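Side-chain contact in tail fiber protein (Acinetobacter phage AM24, PDB 5W5P), which probably serves as the trimeric tailspike with which the phage recognises, and possibly degrades, the capsular polysaccharide of its Acinetobacter baumannii host: residues C109-D114 with V125-D130. Numbering follows the deposited sequence.
Sequences CWFGAD and VQKAVD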
ATOM      1  N   CYS A 109      -3.150  -2.063 -39.256  1.00 40.56           N
ATOM      2  CA  CYS A 109      -2.939  -1.406 -40.537  1.00 45.52           C
ATOM      3  C   CYS A 109      -2.585  -2.393 -41.636  1.00 47.02           C
ATOM      4  O   CYS A 109      -2.805  -2.088 -42.812  1.00 50.76           O
ATOM      5  CB  CYS A 109      -1.841  -0.349 -40.429  1.00 45.32           C
ATOM      6  SG  CYS A 109      -2.394   1.226 -39.721  1.00 48.49           S
ATOM      7  N   TRP A 110      -2.040  -3.558 -41.280  1.00 44.74           N
ATOM      8  CA  TRP A 110      -1.798  -4.600 -42.270  1.00 45.58           C
ATOM      9  C   TRP A 110      -3.072  -4.950 -43.029  1.00 47.69           C
ATOM     10  O   TRP A 110      -3.030  -5.234 -44.235  1.00 48.63           O
ATOM     11  CB  TRP A 110      -1.232  -5.841 -41.586  1.00 43.74           C
ATOM     12  CG  TRP A 110       0.082  -5.615 -40.928  1.00 41.13           C
ATOM     13  CD1 TRP A 110       0.920  -4.553 -41.109  1.00 40.49           C
ATOM     14  CD2 TRP A 110       0.725  -6.482 -39.988  1.00 43.46           C
ATOM     15  NE1 TRP A 110       2.048  -4.704 -40.334  1.00 45.53           N
ATOM     16  CE2 TRP A 110       1.950  -5.879 -39.635  1.00 45.50           C
ATOM     17  CE3 TRP A 110       0.383  -7.708 -39.409  1.00 42.21           C
ATOM     18  CZ2 TRP A 110       2.830  -6.459 -38.729  1.00 46.66           C
ATOM     19  CZ3 TRP A 110       1.260  -8.283 -38.508  1.00 41.09           C
ATOM     20  CH2 TRP A 110       2.469  -7.659 -38.177  1.00 43.40           C
ATOM     21  N   PHE A 111      -4.215  -4.927 -42.342  1.00 45.76           N
ATOM     22  CA  PHE A 111      -5.495  -5.319 -42.913  1.00 40.72           C
ATOM     23  C   PHE A 111      -6.326  -4.140 -43.393  1.00 41.31           C
ATOM     24  O   PHE A 111      -7.453  -4.343 -43.855  1.00 49.27           O
ATOM     25  CB  PHE A 111      -6.303  -6.128 -41.894  1.00 41.69           C
ATOM     26  CG  PHE A 111      -5.597  -7.353 -41.398  1.00 41.69           C
ATOM     27  CD1 PHE A 111      -4.809  -7.305 -40.260  1.00 40.31           C
ATOM     28  CD2 PHE A 111      -5.721  -8.554 -42.075  1.00 40.87           C
ATOM     29  CE1 PHE A 111      -4.158  -8.433 -39.802  1.00 40.31           C
ATOM     30  CE2 PHE A 111      -5.071  -9.686 -41.626  1.00 42.34           C
ATOM     31  CZ  PHE A 111      -4.290  -9.625 -40.487  1.00 43.88           C
ATOM     32  N   GLY A 112      -5.813  -2.923 -43.285  1.00 41.31           N
ATOM     33  CA  GLY A 112      -6.496  -1.760 -43.807  1.00 43.43           C
ATOM     34  C   GLY A 112      -7.213  -0.892 -42.796  1.00 47.42           C
ATOM     35  O   GLY A 112      -8.107  -0.137 -43.190  1.00 51.65           O
ATOM     36  N   ALA A 113      -6.857  -0.972 -41.515  1.00 46.72           N
ATOM     37  CA  ALA A 113      -7.478  -0.114 -40.515  1.00 46.35           C
ATOM     38  C   ALA A 113      -7.207   1.352 -40.832  1.00 45.42           C
ATOM     39  O   ALA A 113      -6.055   1.764 -40.995  1.00 45.13           O
ATOM     40  CB  ALA A 113      -6.957  -0.460 -39.119  1.00 42.06           C
ATOM     41  N   ASP A 114      -8.279   2.139 -40.921  1.00 46.01           N
ATOM     42  CA  ASP A 114      -8.170   3.549 -41.272  1.00 46.50           C
ATOM     43  C   ASP A 114      -7.419   4.313 -40.189  1.00 45.04           C
ATOM     44  O   ASP A 114      -7.952   4.539 -39.098  1.00 59.22           O
ATOM     45  CB  ASP A 114      -9.568   4.140 -41.500  1.00 46.08           C
ATOM     46  CG  ASP A 114      -9.544   5.630 -41.780  1.00 47.34           C
ATOM     47  OD1 ASP A 114     -10.602   6.276 -41.627  1.00 55.29           O
ATOM     48  OD2 ASP A 114      -8.478   6.155 -42.169  1.00 47.41           O
ATOM     49  N   VAL A 125      -9.216  -4.464 -36.889  1.00 51.39           N
ATOM     50  CA  VAL A 125      -8.659  -4.793 -35.578  1.00 39.72           C
ATOM     51  C   VAL A 125      -8.973  -6.239 -35.223  1.00 39.65           C
ATOM     52  O   VAL A 125      -8.128  -6.960 -34.679  1.00 44.54           O
ATOM     53  CB  VAL A 125      -9.186  -3.816 -34.508  1.00 45.15           C
ATOM     54  CG1 VAL A 125      -8.780  -4.272 -33.107  1.00 38.42           C
ATOM     55  CG2 VAL A 125      -8.686  -2.403 -34.773  1.00 42.53           C
ATOM     56  N   GLN A 126     -10.189  -6.692 -35.538  1.00 40.21           N
ATOM     57  CA  GLN A 126     -10.551  -8.081 -35.275  1.00 42.11           C
ATOM     58  C   GLN A 126      -9.653  -9.042 -36.045  1.00 45.88           C
ATOM     59  O   GLN A 126      -9.266 -10.093 -35.522  1.00 47.26           O
ATOM     60  CB  GLN A 126     -12.019  -8.319 -35.631  1.00 41.43           C
ATOM     61  CG  GLN A 126     -12.525  -9.712 -35.280  1.00 41.35           C
ATOM     62  CD  GLN A 126     -12.638  -9.926 -33.782  1.00 47.19           C
ATOM     63  OE1 GLN A 126     -13.571  -9.433 -33.141  1.00 46.38           O
ATOM     64  NE2 GLN A 126     -11.684 -10.659 -33.212  1.00 40.17           N
ATOM     65  N   LYS A 127      -9.306  -8.695 -37.288  1.00 45.92           N
ATOM     66  CA  LYS A 127      -8.428  -9.553 -38.078  1.00 43.80           C
ATOM     67  C   LYS A 127      -7.044  -9.654 -37.448  1.00 42.52           C
ATOM     68  O   LYS A 127      -6.439 -10.731 -37.427  1.00 44.23           O
ATOM     69  CB  LYS A 127      -8.328  -9.024 -39.511  1.00 43.33           C
ATOM     70  CG  LYS A 127      -9.542  -9.325 -40.380  1.00 46.06           C
ATOM     71  CD  LYS A 127      -9.353  -8.783 -41.789  1.00 47.97           C
ATOM     72  CE  LYS A 127     -10.346  -9.389 -42.770  1.00 47.90           C
ATOM     73  NZ  LYS A 127      -9.953  -9.106 -44.187  1.00 45.86           N
ATOM     74  N   ALA A 128      -6.524  -8.541 -36.927  1.00 42.18           N
ATOM     75  CA  ALA A 128      -5.235  -8.586 -36.244  1.00 40.85           C
ATOM     76  C   ALA A 128      -5.304  -9.409 -34.959  1.00 41.54           C
ATOM     77  O   ALA A 128      -4.322 -10.068 -34.599  1.00 39.12           O
ATOM     78  CB  ALA A 128      -4.750  -7.164 -35.953  1.00 39.35           C
ATOM     79  N   VAL A 129      -6.444  -9.387 -34.261  1.00 42.56           N
ATOM     80  CA  VAL A 129      -6.609 -10.212 -33.062  1.00 41.89           C
ATOM     81  C   VAL A 129      -6.528 -11.690 -33.421  1.00 43.41           C
ATOM     82  O   VAL A 129      -5.859 -12.477 -32.739  1.00 44.24           O
ATOM     83  CB  VAL A 129      -7.943  -9.883 -32.356  1.00 41.12           C
ATOM     84  CG1 VAL A 129      -8.267 -10.926 -31.294  1.00 38.41           C
ATOM     85  CG2 VAL A 129      -7.917  -8.496 -31.745  1.00 37.96           C
ATOM     86  N   ASP A 130      -7.189 -12.085 -34.510  1.00 43.68           N
ATOM     87  CA  ASP A 130      -7.316 -13.503 -34.832  1.00 44.38           C
ATOM     88  C   ASP A 130      -5.974 -14.133 -35.189  1.00 47.18           C
ATOM     89  O   ASP A 130      -5.713 -15.286 -34.824  1.00 49.48           O
ATOM     90  CB  ASP A 130      -8.326 -13.682 -35.965  1.00 41.45           C
ATOM     91  CG  ASP A 130      -9.689 -13.112 -35.615  1.00 45.68           C
ATOM     92  OD1 ASP A 130     -10.043 -13.102 -34.415  1.00 45.98           O
ATOM     93  OD2 ASP A 130     -10.404 -12.666 -36.536  1.00 50.27           O
TER
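Phe-111 carries its CG anti to its own carbonyl carbon (chi1 -57°), and Lys-127 does the same before running on as an extended chain; the two side chains thus meet as a ring laid against an aliphatic stem. CB of Lys-127 sits over the middle of the ring, 3.7 Å from the Phe-111 centroid and 13° off its normal, a CH-pi contact made face-on. Farther along the stem, CD of Lys-127 passes outside the ring outline at CD2 of Phe-111 (3.7 Å). At the corner of the ring across from CD2, CE1 of Phe-111 comes obliquely against CA of Ala-128 (3.7 Å), with the Ala-128 methyl CB slightly farther from CE1 at 4.1 Å. No hydrogen bond joins the two segments; the contact is van der Waals and CH-pi, with CE1 also against the backbone N of Ala-128 and CZ near the carbonyl O of Lys-127, while the ammonium NZ of Lys-127 reaches past the ring to the carbonyl O of Asn-85. Gly-112 N bonds back to Cys-109 O, closing the turn that carries Phe-111. This is plain packing of the loop following strand 97-100 onto helix 122-132, near the start of the parallel beta-helix. Ala-113 rests on Phe-145 of strand 144-147, whereas the helix, through Val-125, Ala-128 and Val-129, packs on strands 135-140, 144-147 and 151-153.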